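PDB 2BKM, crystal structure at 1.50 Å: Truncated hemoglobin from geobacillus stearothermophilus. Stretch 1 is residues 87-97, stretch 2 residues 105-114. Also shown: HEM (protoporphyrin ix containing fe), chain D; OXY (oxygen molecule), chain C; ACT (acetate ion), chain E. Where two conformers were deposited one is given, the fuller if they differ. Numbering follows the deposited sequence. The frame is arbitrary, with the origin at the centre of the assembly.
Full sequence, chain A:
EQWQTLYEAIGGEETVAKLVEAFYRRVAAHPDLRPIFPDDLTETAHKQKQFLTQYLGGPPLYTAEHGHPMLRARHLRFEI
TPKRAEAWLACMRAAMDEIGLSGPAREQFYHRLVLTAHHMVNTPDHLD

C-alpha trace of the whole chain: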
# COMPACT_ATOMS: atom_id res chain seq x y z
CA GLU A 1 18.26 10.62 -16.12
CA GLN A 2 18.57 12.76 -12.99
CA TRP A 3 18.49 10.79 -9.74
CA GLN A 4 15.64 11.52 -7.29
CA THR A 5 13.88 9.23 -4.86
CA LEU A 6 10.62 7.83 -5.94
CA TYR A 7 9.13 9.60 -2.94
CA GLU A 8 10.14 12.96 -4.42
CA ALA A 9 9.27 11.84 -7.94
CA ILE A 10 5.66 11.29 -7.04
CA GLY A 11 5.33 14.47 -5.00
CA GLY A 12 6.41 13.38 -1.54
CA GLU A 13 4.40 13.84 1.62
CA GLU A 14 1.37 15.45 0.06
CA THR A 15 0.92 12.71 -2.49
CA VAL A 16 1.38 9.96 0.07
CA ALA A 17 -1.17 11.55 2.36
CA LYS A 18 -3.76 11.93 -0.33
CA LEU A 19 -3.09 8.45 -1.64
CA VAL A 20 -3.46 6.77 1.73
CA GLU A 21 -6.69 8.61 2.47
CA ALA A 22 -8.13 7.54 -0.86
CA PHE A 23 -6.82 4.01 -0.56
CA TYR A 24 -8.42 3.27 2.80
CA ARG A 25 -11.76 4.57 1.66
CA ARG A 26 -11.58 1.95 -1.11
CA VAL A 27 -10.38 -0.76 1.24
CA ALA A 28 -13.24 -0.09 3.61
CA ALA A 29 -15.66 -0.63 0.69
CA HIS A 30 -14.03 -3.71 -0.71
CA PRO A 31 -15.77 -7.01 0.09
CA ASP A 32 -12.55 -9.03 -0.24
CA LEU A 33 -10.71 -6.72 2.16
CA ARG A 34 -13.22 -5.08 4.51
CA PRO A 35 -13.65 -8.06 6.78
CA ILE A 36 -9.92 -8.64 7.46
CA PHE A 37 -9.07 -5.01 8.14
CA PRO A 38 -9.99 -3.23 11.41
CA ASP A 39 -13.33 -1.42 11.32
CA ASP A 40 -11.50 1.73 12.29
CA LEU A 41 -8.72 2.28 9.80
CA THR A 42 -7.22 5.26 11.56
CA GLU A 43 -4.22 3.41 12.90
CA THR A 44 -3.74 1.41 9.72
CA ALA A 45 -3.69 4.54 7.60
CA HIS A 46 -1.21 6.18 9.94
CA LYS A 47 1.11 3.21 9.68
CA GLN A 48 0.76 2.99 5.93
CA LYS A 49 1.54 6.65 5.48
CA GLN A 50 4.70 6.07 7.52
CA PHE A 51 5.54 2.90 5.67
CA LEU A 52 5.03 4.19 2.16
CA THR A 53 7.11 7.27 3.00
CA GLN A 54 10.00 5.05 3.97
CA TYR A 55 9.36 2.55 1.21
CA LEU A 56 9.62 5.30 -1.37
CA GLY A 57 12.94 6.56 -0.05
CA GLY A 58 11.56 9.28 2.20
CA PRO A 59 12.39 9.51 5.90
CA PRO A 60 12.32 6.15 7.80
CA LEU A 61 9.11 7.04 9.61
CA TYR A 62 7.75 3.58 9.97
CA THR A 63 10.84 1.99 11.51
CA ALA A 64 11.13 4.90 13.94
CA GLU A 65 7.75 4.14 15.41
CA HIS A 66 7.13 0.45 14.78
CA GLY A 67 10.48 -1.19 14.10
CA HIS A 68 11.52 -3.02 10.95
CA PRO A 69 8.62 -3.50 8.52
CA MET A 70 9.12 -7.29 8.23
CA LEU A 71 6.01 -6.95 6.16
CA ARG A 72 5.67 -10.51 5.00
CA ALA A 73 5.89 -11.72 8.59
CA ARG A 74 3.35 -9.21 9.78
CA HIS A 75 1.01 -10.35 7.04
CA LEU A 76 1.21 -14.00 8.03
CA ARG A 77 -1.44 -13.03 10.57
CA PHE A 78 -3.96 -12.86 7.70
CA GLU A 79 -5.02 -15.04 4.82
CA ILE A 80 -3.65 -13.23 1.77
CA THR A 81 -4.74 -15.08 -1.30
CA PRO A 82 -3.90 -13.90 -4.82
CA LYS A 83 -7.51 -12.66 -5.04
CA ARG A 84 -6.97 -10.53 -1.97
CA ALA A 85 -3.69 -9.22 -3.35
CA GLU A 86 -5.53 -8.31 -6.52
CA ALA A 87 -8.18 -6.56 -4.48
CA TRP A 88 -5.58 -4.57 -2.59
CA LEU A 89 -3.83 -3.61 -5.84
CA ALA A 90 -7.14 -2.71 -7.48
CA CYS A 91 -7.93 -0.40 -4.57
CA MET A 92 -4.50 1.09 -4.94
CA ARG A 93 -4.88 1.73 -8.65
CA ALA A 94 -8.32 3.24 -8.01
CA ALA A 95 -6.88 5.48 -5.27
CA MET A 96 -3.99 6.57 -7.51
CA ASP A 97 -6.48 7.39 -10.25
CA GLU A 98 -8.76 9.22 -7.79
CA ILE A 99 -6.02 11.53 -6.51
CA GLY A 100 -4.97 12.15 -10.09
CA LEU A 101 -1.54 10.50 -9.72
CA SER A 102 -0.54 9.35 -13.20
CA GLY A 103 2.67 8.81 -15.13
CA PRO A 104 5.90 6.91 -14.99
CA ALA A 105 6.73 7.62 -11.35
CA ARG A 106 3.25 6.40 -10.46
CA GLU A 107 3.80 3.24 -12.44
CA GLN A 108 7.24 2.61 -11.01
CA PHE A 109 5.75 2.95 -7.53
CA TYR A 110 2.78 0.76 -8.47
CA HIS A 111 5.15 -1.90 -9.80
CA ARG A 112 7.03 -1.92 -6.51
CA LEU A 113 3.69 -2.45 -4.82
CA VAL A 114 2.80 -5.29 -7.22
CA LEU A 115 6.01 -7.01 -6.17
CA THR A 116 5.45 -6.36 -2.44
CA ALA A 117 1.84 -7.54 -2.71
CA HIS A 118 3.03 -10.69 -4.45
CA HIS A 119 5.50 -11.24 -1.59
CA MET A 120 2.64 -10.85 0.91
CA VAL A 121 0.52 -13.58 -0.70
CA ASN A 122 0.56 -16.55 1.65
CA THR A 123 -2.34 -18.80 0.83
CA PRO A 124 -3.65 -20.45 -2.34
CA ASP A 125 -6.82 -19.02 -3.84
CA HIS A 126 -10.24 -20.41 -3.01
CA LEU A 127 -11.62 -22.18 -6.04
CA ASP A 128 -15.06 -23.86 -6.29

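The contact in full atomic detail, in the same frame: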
# COMPACT_ATOMS: atom_id res chain seq x y z
N ALA A 87 -7.27 -7.57 -5.00
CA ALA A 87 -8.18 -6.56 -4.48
C ALA A 87 -7.43 -5.36 -3.91
O ALA A 87 -7.83 -4.20 -4.13
CB ALA A 87 -9.11 -7.18 -3.43
N TRP A 88 -6.35 -5.64 -3.17
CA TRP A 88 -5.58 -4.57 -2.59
C TRP A 88 -5.02 -3.71 -3.72
O TRP A 88 -5.12 -2.50 -3.70
CB TRP A 88 -4.46 -5.22 -1.77
CG TRP A 88 -3.69 -4.32 -0.88
CD1 TRP A 88 -3.81 -4.21 0.49
CD2 TRP A 88 -2.64 -3.41 -1.25
NE1 TRP A 88 -2.91 -3.32 0.99
CE2 TRP A 88 -2.16 -2.81 -0.05
CE3 TRP A 88 -2.02 -3.10 -2.46
CZ2 TRP A 88 -1.16 -1.84 -0.04
CZ3 TRP A 88 -0.99 -2.12 -2.46
CH2 TRP A 88 -0.56 -1.53 -1.25
N LEU A 89 -4.43 -4.37 -4.72
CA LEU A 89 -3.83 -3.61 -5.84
C LEU A 89 -4.89 -2.85 -6.60
O LEU A 89 -4.62 -1.74 -7.08
CB LEU A 89 -3.05 -4.55 -6.76
CG LEU A 89 -1.79 -5.05 -6.06
CD1 LEU A 89 -1.27 -6.22 -6.89
CD2 LEU A 89 -0.76 -3.95 -5.95
N ALA A 90 -6.09 -3.43 -6.75
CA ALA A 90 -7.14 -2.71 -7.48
C ALA A 90 -7.58 -1.49 -6.71
O ALA A 90 -7.86 -0.42 -7.30
CB ALA A 90 -8.32 -3.65 -7.71
N CYS A 91 -7.64 -1.60 -5.38
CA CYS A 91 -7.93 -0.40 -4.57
C CYS A 91 -6.86 0.61 -4.72
O CYS A 91 -7.15 1.80 -4.77
CB CYS A 91 -8.10 -0.74 -3.10
SG CYS A 91 -9.64 -1.69 -2.78
N MET A 92 -5.60 0.17 -4.79
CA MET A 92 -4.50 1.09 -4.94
C MET A 92 -4.53 1.80 -6.29
O MET A 92 -4.37 3.03 -6.34
CB MET A 92 -3.16 0.39 -4.69
CG MET A 92 -2.03 1.34 -4.77
SD MET A 92 -2.07 2.70 -3.58
CE MET A 92 -1.62 1.82 -2.07
N ARG A 93 -4.79 1.07 -7.36
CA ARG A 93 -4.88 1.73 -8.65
C ARG A 93 -6.03 2.72 -8.61
O ARG A 93 -5.90 3.82 -9.16
CB ARG A 93 -5.17 0.73 -9.75
CG ARG A 93 -4.03 -0.18 -10.08
CD ARG A 93 -4.25 -0.96 -11.37
NE ARG A 93 -5.57 -1.62 -11.39
CZ ARG A 93 -5.80 -2.83 -10.87
NH1 ARG A 93 -4.86 -3.49 -10.23
NH2 ARG A 93 -7.01 -3.37 -10.93
N ALA A 94 -7.17 2.34 -8.03
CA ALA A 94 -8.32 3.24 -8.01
C ALA A 94 -7.99 4.50 -7.19
O ALA A 94 -8.40 5.59 -7.55
CB ALA A 94 -9.55 2.52 -7.41
N ALA A 95 -7.25 4.34 -6.10
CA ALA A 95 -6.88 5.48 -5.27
C ALA A 95 -5.90 6.37 -6.02
O ALA A 95 -6.01 7.59 -5.92
CB ALA A 95 -6.28 4.99 -3.96
N MET A 96 -4.92 5.78 -6.71
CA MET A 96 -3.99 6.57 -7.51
C MET A 96 -4.75 7.34 -8.55
O MET A 96 -4.50 8.54 -8.72
CB MET A 96 -2.92 5.70 -8.16
CG MET A 96 -1.96 5.13 -7.16
SD MET A 96 -0.90 3.89 -7.88
CE MET A 96 0.36 3.76 -6.63
N ASP A 97 -5.69 6.68 -9.22
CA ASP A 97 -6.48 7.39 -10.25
C ASP A 97 -7.27 8.53 -9.58
O ASP A 97 -7.32 9.67 -10.13
CB ASP A 97 -7.46 6.47 -10.92
CG ASP A 97 -6.83 5.42 -11.77
OD1 ASP A 97 -5.63 5.50 -12.11
OD2 ASP A 97 -7.56 4.45 -12.11
N ALA A 105 6.42 7.78 -12.77
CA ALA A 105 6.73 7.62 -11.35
C ALA A 105 5.60 6.89 -10.67
O ALA A 105 5.87 5.99 -9.88
CB ALA A 105 6.91 8.98 -10.73
N ARG A 106 4.34 7.22 -10.98
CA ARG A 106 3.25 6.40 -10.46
C ARG A 106 3.44 4.95 -10.82
O ARG A 106 3.27 4.07 -9.95
CB ARG A 106 1.94 6.86 -11.02
CG ARG A 106 0.81 6.00 -10.51
CD ARG A 106 -0.20 5.89 -11.51
NE ARG A 106 -1.11 4.75 -11.40
CZ ARG A 106 -2.43 4.89 -11.52
NH1 ARG A 106 -3.18 3.80 -11.46
NH2 ARG A 106 -3.02 6.08 -11.64
N GLU A 107 3.77 4.65 -12.08
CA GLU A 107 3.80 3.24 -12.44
C GLU A 107 4.96 2.52 -11.82
O GLU A 107 4.87 1.33 -11.48
CB GLU A 107 3.79 3.04 -13.96
CG GLU A 107 2.68 3.75 -14.64
CD GLU A 107 1.33 3.24 -14.34
OE1 GLU A 107 1.11 2.30 -13.50
OE2 GLU A 107 0.42 3.82 -15.01
N GLN A 108 6.08 3.22 -11.66
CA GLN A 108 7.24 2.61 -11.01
C GLN A 108 6.86 2.26 -9.57
O GLN A 108 7.17 1.17 -9.06
CB GLN A 108 8.42 3.60 -10.98
CG GLN A 108 9.16 3.74 -12.27
CD GLN A 108 10.05 4.97 -12.31
OE1 GLN A 108 10.41 5.43 -13.40
NE2 GLN A 108 10.38 5.52 -11.16
N PHE A 109 6.21 3.20 -8.90
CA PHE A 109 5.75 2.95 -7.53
C PHE A 109 4.75 1.79 -7.51
O PHE A 109 4.88 0.87 -6.69
CB PHE A 109 5.11 4.26 -7.04
CG PHE A 109 4.48 4.21 -5.69
CD1 PHE A 109 3.56 5.20 -5.35
CD2 PHE A 109 4.81 3.25 -4.73
CE1 PHE A 109 2.97 5.24 -4.08
CE2 PHE A 109 4.22 3.28 -3.46
CZ PHE A 109 3.28 4.24 -3.14
N TYR A 110 3.77 1.83 -8.41
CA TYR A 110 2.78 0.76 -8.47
C TYR A 110 3.46 -0.56 -8.68
O TYR A 110 3.07 -1.56 -8.04
CB TYR A 110 1.78 1.04 -9.58
CG TYR A 110 0.71 -0.01 -9.59
CD1 TYR A 110 0.69 -0.94 -10.58
CD2 TYR A 110 -0.21 -0.10 -8.54
CE1 TYR A 110 -0.24 -1.96 -10.62
CE2 TYR A 110 -1.19 -1.08 -8.54
CZ TYR A 110 -1.20 -2.00 -9.58
OH TYR A 110 -2.09 -3.03 -9.60
N HIS A 111 4.48 -0.62 -9.55
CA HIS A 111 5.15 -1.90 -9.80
C HIS A 111 5.87 -2.37 -8.56
O HIS A 111 5.90 -3.57 -8.31
CB HIS A 111 6.09 -1.78 -10.98
CG HIS A 111 5.35 -1.59 -12.24
ND1 HIS A 111 5.90 -0.93 -13.32
CD2 HIS A 111 4.09 -1.94 -12.60
CE1 HIS A 111 5.00 -0.89 -14.30
NE2 HIS A 111 3.90 -1.52 -13.90
N ARG A 112 6.41 -1.47 -7.77
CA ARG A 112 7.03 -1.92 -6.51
C ARG A 112 5.95 -2.55 -5.66
O ARG A 112 6.17 -3.59 -5.08
CB ARG A 112 7.66 -0.75 -5.78
CG ARG A 112 8.90 -0.25 -6.48
CD ARG A 112 9.72 0.66 -5.64
NE ARG A 112 10.07 0.07 -4.35
CZ ARG A 112 10.50 0.78 -3.33
NH1 ARG A 112 10.70 2.11 -3.46
NH2 ARG A 112 10.75 0.19 -2.18
N LEU A 113 4.77 -1.91 -5.64
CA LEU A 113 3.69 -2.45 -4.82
C LEU A 113 3.19 -3.78 -5.34
O LEU A 113 2.81 -4.64 -4.54
CB LEU A 113 2.55 -1.46 -4.78
CG LEU A 113 2.84 -0.14 -4.06
CD1 LEU A 113 1.64 0.73 -4.22
CD2 LEU A 113 3.18 -0.36 -2.60
N VAL A 114 3.19 -3.98 -6.65
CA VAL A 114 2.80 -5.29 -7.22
C VAL A 114 3.75 -6.33 -6.70
O VAL A 114 3.31 -7.41 -6.29
CB VAL A 114 2.86 -5.25 -8.77
CG1 VAL A 114 2.70 -6.61 -9.34
CG2 VAL A 114 1.80 -4.26 -9.30
CHA HEM D . -1.06 -4.24 7.75
CHB HEM D . -3.80 -6.65 4.61
CHC HEM D . -0.46 -5.80 1.20
CHD HEM D . 1.64 -2.59 4.09
C1A HEM D . -2.09 -4.92 7.15
C2A HEM D . -3.26 -5.38 7.86
C3A HEM D . -4.01 -6.05 6.99
C4A HEM D . -3.34 -6.04 5.72
CMA HEM D . -5.38 -6.70 7.28
CAA HEM D . -3.57 -5.10 9.34
CBA HEM D . -3.91 -3.63 9.51
CGA HEM D . -3.89 -3.17 10.95
O1A HEM D . -3.74 -3.99 11.91
O2A HEM D . -4.00 -1.93 11.17
C1B HEM D . -3.10 -6.66 3.44
C2B HEM D . -3.47 -7.41 2.25
C3B HEM D . -2.54 -7.19 1.33
C4B HEM D . -1.53 -6.30 1.86
CMB HEM D . -4.75 -8.26 2.07
CAB HEM D . -2.54 -7.77 -0.07
CBB HEM D . -1.41 -8.07 -0.73
C1C HEM D . 0.35 -4.78 1.65
C2C HEM D . 1.30 -4.04 0.85
C3C HEM D . 1.86 -3.17 1.69
C4C HEM D . 1.28 -3.33 3.00
CMC HEM D . 1.59 -4.24 -0.67
CAC HEM D . 2.91 -2.08 1.41
CBC HEM D . 3.56 -1.92 0.26
C1D HEM D . 1.13 -2.77 5.33
C2D HEM D . 1.63 -2.10 6.50
C3D HEM D . 0.80 -2.63 7.62
C4D HEM D . -0.09 -3.59 7.04
CMD HEM D . 2.74 -1.05 6.56
CAD HEM D . 0.92 -2.24 9.08
CBD HEM D . 1.77 -3.28 9.82
CGD HEM D . 1.72 -2.92 11.28
O1D HEM D . 0.71 -3.25 11.99
O2D HEM D . 2.68 -2.22 11.71
NA HEM D . -2.17 -5.35 5.84
NB HEM D . -1.92 -6.02 3.15
NC HEM D . 0.35 -4.31 2.94
ND HEM D . 0.11 -3.64 5.69
FE HEM D . -0.89 -4.84 4.41
O1 OXY C . -2.02 -3.57 3.42
O2 OXY C . -2.65 -2.78 4.05
C ACT E . -2.47 -2.15 4.44
O ACT E . -3.14 -1.45 3.68
OXT ACT E . -1.95 -3.12 3.93
CH3 ACT E . -2.28 -1.81 5.87
O HOH W 1 -5.80 2.55 -12.87

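The two helices run nearly antiparallel, with 166° between their N-to-C directions and a closest axial approach of 10.9 Å. Leu89, Arg93 and Met96 have their CA atoms nearest those of Val114, Tyr110 and Arg106 respectively, so the register descends one helix as it climbs the other.

Met96 is the clearest case of a conformation matched to its site. Its CA-to-CB bond points toward the partner helix, and chi1 of -69° (m) followed by chi2 of 170° (t) and chi3 of 165° (t) extends the chain into a hole bounded by Arg106, Phe109, Tyr110 and Leu113. The extension carries Met96 CE to 3.7 Å from Phe109 CD1 and 4.1 Å from Leu113 CD1. The methyl lies 4.2 Å from the Phe109 ring centroid, 30° off the normal, an off-centre CH-pi contact. At the root of the same side chain, Met96 CB lies 3.5 Å from Arg106 CZ, over one face of the guanidinium.

That placement leaves the guanidinium edge free for Asp97. Arg106 starts toward the other helix with chi1 t, and its chi2 of -147° falls between wells; the resulting reach brings Arg106 NH2 to 2.7 Å and Arg106 NH1 to 3.1 Å from Asp97 OD1. Both are hydrogen bonds within a salt bridge, with N-H...O angles of 154° and 135°, the NH2 bond being the straighter. A water adds a second link: it donates to Asp97 OD2 at 2.7 Å and accepts a weak bond from Arg106 NH1 at 3.2 Å.

Tyr110 leaves its backbone sideways, but chi1 of -177° (t) brings the ring across to the first helix. Arg93 meets its hydroxyl by folding at chi3 (-50°, m) after a trans chi2: Arg93 NH1 donates to Tyr110 OH at 2.9 Å, with an angle of 155° and the oxygen near the guanidinium plane. The phenol is also packed by carbon, Leu89 CB lying 3.4 Å from Tyr110 OH and Leu89 CD2 3.9 Å from Tyr110 CE2.

Leu113 (m, t) is the reciprocal knob, seated among Trp88, Leu89, Met92 and Met96. Met92 is compact, with chi2 and chi3 both p; its CG approaches Leu113 CD1 at 3.8 Å. Leu113 CD2 lies 4.1 Å from Trp88 CH2 and 3.3 Å from HEM CBC, linking the helix packing to the cofactor. With chi1 t, the Trp88 indole has the haem over one face, while Trp88 NE1 donates to OXY O1 at 2.6 Å.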